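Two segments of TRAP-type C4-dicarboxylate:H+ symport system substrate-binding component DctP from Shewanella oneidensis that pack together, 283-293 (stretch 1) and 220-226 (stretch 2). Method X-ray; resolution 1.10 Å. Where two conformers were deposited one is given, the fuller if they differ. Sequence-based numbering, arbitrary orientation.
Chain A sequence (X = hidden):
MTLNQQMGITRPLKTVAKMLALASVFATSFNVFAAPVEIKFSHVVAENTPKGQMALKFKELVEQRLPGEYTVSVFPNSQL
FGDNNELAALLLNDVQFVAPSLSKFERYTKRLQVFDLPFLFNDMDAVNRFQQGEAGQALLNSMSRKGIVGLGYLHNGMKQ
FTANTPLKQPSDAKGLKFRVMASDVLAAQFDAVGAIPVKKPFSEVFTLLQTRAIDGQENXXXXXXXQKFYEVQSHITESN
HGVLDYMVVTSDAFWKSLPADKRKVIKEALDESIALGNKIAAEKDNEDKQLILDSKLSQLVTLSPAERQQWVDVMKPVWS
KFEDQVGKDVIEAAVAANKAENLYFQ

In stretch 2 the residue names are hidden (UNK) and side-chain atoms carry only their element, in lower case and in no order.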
ATOM      1  N   GLU A 283       3.082  -7.043 -13.294  1.00  7.03           N
ATOM      2  CA  GLU A 283       2.633  -8.306 -13.862  1.00  7.37           C
ATOM      3  C   GLU A 283       1.351  -8.807 -13.184  1.00  7.43           C
ATOM      4  O   GLU A 283       0.405  -9.217 -13.853  1.00  8.70           O
ATOM      5  CB  GLU A 283       3.732  -9.357 -13.748  1.00  7.36           C
ATOM      6  CG  GLU A 283       4.921  -9.044 -14.617  1.00  8.22           C
ATOM      7  CD  GLU A 283       6.160  -9.879 -14.321  1.00  9.19           C
ATOM      8  OE1 GLU A 283       6.234 -10.493 -13.241  1.00 10.51           O
ATOM      9  OE2 GLU A 283       7.070  -9.905 -15.186  1.00 10.97           O
ATOM     10  N   LYS A 284       1.316  -8.761 -11.856  1.00  7.47           N
ATOM     11  CA  LYS A 284       0.170  -9.262 -11.103  1.00  7.60           C
ATOM     12  C   LYS A 284      -1.061  -8.389 -11.304  1.00  7.73           C
ATOM     13  O   LYS A 284      -2.176  -8.886 -11.287  1.00  8.92           O
ATOM     14  CB  LYS A 284       0.509  -9.387  -9.615  1.00  8.44           C
ATOM     15  CG  LYS A 284       1.474 -10.506  -9.318  1.00  9.21           C
ATOM     16  CD  LYS A 284       0.870 -11.848  -9.664  1.00 10.13           C
ATOM     17  CE  LYS A 284       1.764 -12.974  -9.243  1.00 12.69           C
ATOM     18  NZ  LYS A 284       1.215 -14.292  -9.671  1.00 13.98           N
ATOM     19  N   ASP A 285      -0.877  -7.101 -11.531  1.00  8.03           N
ATOM     20  CA  ASP A 285      -2.018  -6.253 -11.729  1.00  8.93           C
ATOM     21  C   ASP A 285      -2.808  -6.752 -12.943  1.00  9.34           C
ATOM     22  O   ASP A 285      -4.043  -6.812 -12.908  1.00 12.01           O
ATOM     23  CB  ASP A 285      -1.566  -4.830 -11.898  1.00  9.95           C
ATOM     24  CG  ASP A 285      -2.701  -3.883 -11.783  1.00 11.44           C
ATOM     25  OD1 ASP A 285      -3.148  -3.628 -10.649  1.00 10.52           O
ATOM     26  OD2 ASP A 285      -3.187  -3.446 -12.844  1.00 15.30           O
ATOM     27  N   ASN A 286      -2.111  -7.117 -14.016  0.55  8.67           N
ATOM     28  CA  ASN A 286      -2.762  -7.671 -15.200  0.55  9.62           C
ATOM     29  C   ASN A 286      -3.215  -9.128 -15.019  0.55  9.04           C
ATOM     30  O   ASN A 286      -4.346  -9.472 -15.361  0.55  9.69           O
ATOM     31  CB  ASN A 286      -1.842  -7.526 -16.415  0.55 11.50           C
ATOM     32  CG  ASN A 286      -1.828  -6.100 -16.977  0.55 13.95           C
ATOM     33  OD1 ASN A 286      -2.807  -5.358 -16.868  0.55 15.48           O
ATOM     34  ND2 ASN A 286      -0.710  -5.720 -17.588  0.55 14.89           N
ATOM     35  N   GLU A 287      -2.350  -9.978 -14.473  1.00  8.40           N
ATOM     36  CA  GLU A 287      -2.670 -11.392 -14.315  1.00  8.75           C
ATOM     37  C   GLU A 287      -3.859 -11.607 -13.405  1.00  8.54           C
ATOM     38  O   GLU A 287      -4.745 -12.411 -13.702  1.00  9.27           O
ATOM     39  CB  GLU A 287      -1.468 -12.175 -13.768  1.00 10.40           C
ATOM     40  CG  GLU A 287      -1.757 -13.665 -13.560  1.00 13.01           C
ATOM     41  CD  GLU A 287      -0.634 -14.444 -12.855  1.00 14.86           C
ATOM     42  OE1 GLU A 287       0.365 -13.833 -12.410  1.00 15.82           O
ATOM     43  OE2 GLU A 287      -0.783 -15.693 -12.737  1.00 16.04           O
ATOM     44  N   ASP A 288      -3.877 -10.913 -12.275  1.00  7.88           N
ATOM     45  CA  ASP A 288      -4.876 -11.162 -11.258  1.00  7.68           C
ATOM     46  C   ASP A 288      -6.234 -10.577 -11.628  1.00  8.19           C
ATOM     47  O   ASP A 288      -7.257 -11.162 -11.285  1.00  9.07           O
ATOM     48  CB  ASP A 288      -4.388 -10.680  -9.886  1.00  7.42           C
ATOM     49  CG  ASP A 288      -3.308 -11.570  -9.300  1.00  7.96           C
ATOM     50  OD1 ASP A 288      -2.964 -12.602  -9.941  1.00  9.23           O
ATOM     51  OD2 ASP A 288      -2.822 -11.239  -8.201  1.00  9.16           O
ATOM     52  N   LYS A 289      -6.266  -9.456 -12.345  1.00  8.41           N
ATOM     53  CA  LYS A 289      -7.518  -8.985 -12.910  1.00  8.59           C
ATOM     54  C   LYS A 289      -8.119 -10.083 -13.797  1.00  8.69           C
ATOM     55  O   LYS A 289      -9.304 -10.412 -13.692  1.00  9.50           O
ATOM     56  CB  LYS A 289      -7.318  -7.704 -13.724  1.00  9.50           C
ATOM     57  CG  LYS A 289      -8.599  -7.228 -14.402  1.00 10.83           C
ATOM     58  CD  LYS A 289      -8.397  -5.953 -15.198  1.00 12.73           C
ATOM     59  CE  LYS A 289      -9.679  -5.557 -15.892  1.00 14.74           C
ATOM     60  NZ  LYS A 289      -9.461  -4.369 -16.763  1.00 15.69           N
ATOM     61  N   GLN A 290      -7.310 -10.658 -14.682  1.00  9.65           N
ATOM     62  CA  GLN A 290      -7.806 -11.707 -15.575  1.00 10.85           C
ATOM     63  C   GLN A 290      -8.276 -12.952 -14.821  1.00 10.18           C
ATOM     64  O   GLN A 290      -9.301 -13.526 -15.177  1.00 11.00           O
ATOM     65  CB  GLN A 290      -6.752 -12.079 -16.616  1.00 13.23           C
ATOM     66  CG  GLN A 290      -7.290 -12.977 -17.719  1.00 16.42           C
ATOM     67  CD  GLN A 290      -8.435 -12.329 -18.482  1.00 18.68           C
ATOM     68  OE1 GLN A 290      -8.320 -11.199 -18.955  1.00 19.95           O
ATOM     69  NE2 GLN A 290      -9.545 -13.037 -18.591  1.00 20.00           N
ATOM     70  N   LEU A 291      -7.552 -13.367 -13.786  1.00  9.64           N
ATOM     71  CA  LEU A 291      -7.986 -14.533 -13.019  1.00  9.72           C
ATOM     72  C   LEU A 291      -9.325 -14.287 -12.328  1.00  9.83           C
ATOM     73  O   LEU A 291     -10.163 -15.185 -12.254  1.00 11.03           O
ATOM     74  CB  LEU A 291      -6.929 -14.933 -11.997  1.00  9.77           C
ATOM     75  CG  LEU A 291      -5.648 -15.521 -12.610  1.00 11.23           C
ATOM     76  CD1 LEU A 291      -4.580 -15.705 -11.554  1.00 12.02           C
ATOM     77  CD2 LEU A 291      -5.898 -16.850 -13.321  1.00 13.33           C
ATOM     78  N   ILE A 292      -9.535 -13.069 -11.833  1.00  9.58           N
ATOM     79  CA  ILE A 292     -10.823 -12.723 -11.235  1.00  9.64           C
ATOM     80  C   ILE A 292     -11.937 -12.790 -12.281  1.00 11.03           C
ATOM     81  O   ILE A 292     -13.001 -13.368 -12.046  1.00 12.01           O
ATOM     82  CB  ILE A 292     -10.765 -11.348 -10.560  1.00  9.57           C
ATOM     83  CG1 ILE A 292      -9.886 -11.435  -9.311  1.00  9.68           C
ATOM     84  CG2 ILE A 292     -12.172 -10.866 -10.193  1.00 10.05           C
ATOM     85  CD1 ILE A 292      -9.497 -10.088  -8.751  1.00 11.17           C
ATOM     86  N   LEU A 293     -11.690 -12.224 -13.452  1.00 12.05           N
ATOM     87  CA  LEU A 293     -12.669 -12.301 -14.528  1.00 14.21           C
ATOM     88  C   LEU A 293     -12.956 -13.764 -14.902  1.00 15.26           C
ATOM     89  O   LEU A 293     -14.122 -14.149 -15.080  1.00 16.12           O
ATOM     90  CB  LEU A 293     -12.190 -11.501 -15.739  1.00 15.50           C
ATOM     91  CG  LEU A 293     -12.034  -9.994 -15.510  1.00 18.03           C
ATOM     92  CD1 LEU A 293     -11.646  -9.308 -16.809  1.00 18.89           C
ATOM     93  CD2 LEU A 293     -13.281  -9.351 -14.901  1.00 20.22           C
ATOM     94  N   UNK A 220      -6.106  -3.314  -4.609  1.00  5.43           N
ATOM     95  CA  UNK A 220      -5.565  -3.617  -5.915  1.00  5.42           C
ATOM     96  C   UNK A 220      -6.034  -4.987  -6.382  1.00  5.46           C
ATOM     97  O   UNK A 220      -6.484  -5.817  -5.579  1.00  5.85           O
ATOM     98  c   UNK A 220      -4.027  -3.612  -5.884  1.00  6.29           C
ATOM     99  o   UNK A 220      -3.605  -4.714  -5.067  1.00  6.08           O
ATOM    100  c   UNK A 220      -3.487  -2.289  -5.321  1.00  7.40           C
ATOM    101  N   UNK A 221      -5.903  -5.256  -7.671  1.00  6.06           N
ATOM    102  CA  UNK A 221      -6.241  -6.581  -8.193  1.00  6.21           C
ATOM    103  C   UNK A 221      -5.476  -7.674  -7.447  1.00  5.89           C
ATOM    104  O   UNK A 221      -6.031  -8.730  -7.172  1.00  6.69           O
ATOM    105  c   UNK A 221      -8.500  -4.731 -11.632  1.00  9.88           C
ATOM    106  c   UNK A 221     -10.781  -5.263 -11.637  1.00 12.75           C
ATOM    107  n   UNK A 221      -7.319  -4.114 -11.927  1.00 10.78           N
ATOM    108  c   UNK A 221      -9.789  -4.451 -12.067  1.00 11.53           C
ATOM    109  c   UNK A 221      -5.980  -6.708  -9.699  1.00  7.30           C
ATOM    110  c   UNK A 221      -6.786  -5.783 -10.543  1.00  8.21           C
ATOM    111  c   UNK A 221     -10.532  -6.335 -10.773  1.00 12.60           C
ATOM    112  c   UNK A 221      -8.205  -5.805 -10.766  1.00  8.94           C
ATOM    113  c   UNK A 221      -9.251  -6.615 -10.322  1.00 10.71           C
ATOM    114  c   UNK A 221      -6.306  -4.747 -11.270  1.00  9.38           C
ATOM    115  N   UNK A 222      -4.199  -7.441  -7.151  1.00  5.98           N
ATOM    116  CA  UNK A 222      -3.378  -8.469  -6.515  1.00  5.80           C
ATOM    117  C   UNK A 222      -3.903  -8.841  -5.140  1.00  5.66           C
ATOM    118  O   UNK A 222      -3.987 -10.026  -4.821  1.00  6.38           O
ATOM    119  o   UNK A 222      -1.214  -8.809  -5.463  1.00  7.80           O
ATOM    120  c   UNK A 222      -1.929  -8.010  -6.398  1.00  6.35           C
ATOM    121  N   UNK A 223      -4.246  -7.868  -4.310  1.00  5.65           N
ATOM    122  CA  UNK A 223      -4.822  -8.188  -3.003  1.00  6.30           C
ATOM    123  C   UNK A 223      -6.233  -8.787  -3.122  1.00  5.94           C
ATOM    124  O   UNK A 223      -6.598  -9.713  -2.386  1.00  6.89           O
ATOM    125  o   UNK A 223      -2.736  -7.736  -1.150  1.00  6.21           O
ATOM    126  c   UNK A 223      -4.829  -6.973  -2.083  1.00  6.02           C
ATOM    127  n   UNK A 223      -3.240  -5.549  -0.973  1.00  4.98           N
ATOM    128  c   UNK A 223      -3.504  -6.777  -1.369  1.00  5.52           C
ATOM    129  N   UNK A 224      -7.022  -8.266  -4.055  1.00  6.00           N
ATOM    130  CA  UNK A 224      -8.391  -8.721  -4.241  1.00  6.82           C
ATOM    131  C   UNK A 224      -8.390 -10.203  -4.616  1.00  6.98           C
ATOM    132  O   UNK A 224      -9.217 -10.979  -4.113  1.00  7.43           O
ATOM    133  c   UNK A 224     -10.519  -8.314  -5.555  1.00  8.76           C
ATOM    134  c   UNK A 224      -9.091  -7.867  -5.311  1.00  7.75           C
ATOM    135  o   UNK A 224      -9.115  -6.503  -4.894  1.00  9.19           O
ATOM    136  N   UNK A 225      -7.479 -10.593  -5.507  1.00  6.73           N
ATOM    137  CA  UNK A 225      -7.353 -11.987  -5.920  1.00  6.91           C
ATOM    138  C   UNK A 225      -6.771 -12.878  -4.830  1.00  7.14           C
ATOM    139  O   UNK A 225      -7.360 -13.894  -4.457  1.00  8.20           O
ATOM    140  c   UNK A 225      -5.958 -16.246  -8.210  1.00 10.87           C
ATOM    141  c   UNK A 225      -7.195 -15.652  -8.367  1.00  9.98           C
ATOM    142  o   UNK A 225      -5.784 -17.585  -8.529  1.00 12.73           O
ATOM    143  c   UNK A 225      -7.357 -14.316  -8.044  1.00  8.96           C
ATOM    144  c   UNK A 225      -4.892 -15.508  -7.731  1.00 10.25           C
ATOM    145  c   UNK A 225      -6.303 -13.552  -7.578  1.00  7.74           C
ATOM    146  c   UNK A 225      -5.075 -14.174  -7.415  1.00  8.68           C
ATOM    147  c   UNK A 225      -6.510 -12.110  -7.196  1.00  7.10           C
ATOM    148  N   UNK A 226      -5.628 -12.470  -4.286  1.00  6.56           N
ATOM    149  CA  UNK A 226      -4.907 -13.339  -3.362  1.00  7.18           C
ATOM    150  C   UNK A 226      -5.645 -13.530  -2.029  1.00  7.41           C
ATOM    151  O   UNK A 226      -5.495 -14.566  -1.402  1.00  9.45           O
ATOM    152  c   UNK A 226      -3.469 -12.866  -3.128  1.00  7.34           C
ATOM    153  o   UNK A 226      -3.424 -11.562  -2.590  1.00  6.71           O
TER
HETATM  154  O   HOH W   1      -5.598  -2.388 -13.693  1.00 22.64           O
HETATM  155  O   HOH W   2      -2.679  -5.410  -8.485  1.00  7.73           O
HETATM  156  O   HOH W   3      -0.643 -11.167  -6.564  1.00  8.16           O

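Position 220 carries three side-chain atoms: one carbon bearing an oxygen and a second carbon. This beta-branched pattern with a hydroxyl identifies Thr 220. It lies beyond contact range of stretch 1 and occupies the N-cap of the helix that follows, its OG1 accepting a weak bond from the backbone N of position 223 at 3.3 Å.

Position 221 has one carbon followed by fused five- and six-membered rings holding eight carbons and one nitrogen, an indole, hence Trp 221. CB of Lys 289 sits over one face, 3.7 Å from the centroid of the five-membered ring and 11° off its normal, a CH-pi contact. Near the ring plane, Asp 285 OD1 approaches Trp 221 CD1 at 3.4 Å and Ile 292 CD1 approaches Trp 221 CE3 at 3.8 Å. The indole NE1 donates to water 1 (3.0 Å), which in turn donates to Asp 285 OD2 (2.8 Å from the water O).

Position 222 shows one carbon and one oxygen, therefore Ser 222. Its CB lies 3.8 Å from Asp 288 OD2 and 4.3 Å from Lys 284 CB. Ser 222 OG donates to water 3, and that water donates to Asp 288 OD2, each leg 2.7 Å. Ser 222 N similarly reaches Asp 285 OD1 through water 2, with legs of 2.9 and 2.8 Å respectively.

Position 223 has two carbons, the second carrying one oxygen and one nitrogen: a short amide, Asn 223. Its CA-to-CB bond points away, and it makes no contact with stretch 1.

Position 224 repeats the carbon bearing an oxygen and a carbon, giving Thr 224. Its CG2 meets Ile 292 CD1 at 3.8 Å, while its OG1 donates to Thr 220 O at 2.8 Å, one turn back.

Position 225 has one carbon and a six-carbon ring bearing an oxygen, a phenol, so Tyr 225. Leu 291 CD1 lies over one face, 4.1 Å from the centroid and 27° off the normal, and Ile 292 CD1 is 3.9 Å from Tyr 225 CB.

Position 226, one carbon and one oxygen, is Ser 226; its OG donates to Ser 222 O at 2.8 Å, and it makes no contact with stretch 1.

The helix axes approach to 8.3 Å at 43°, burying 550 Å² in total. No direct hydrogen bond crosses the contact. Aliphatic groups of Lys 289, Leu 291 and Ile 292 pack against the two aromatic side chains, while three waters link the carboxylates of Asp 285 and Asp 288 to donors on Trp 221 and Ser 222.

Stretch 2 (220-226) TWSNTYS
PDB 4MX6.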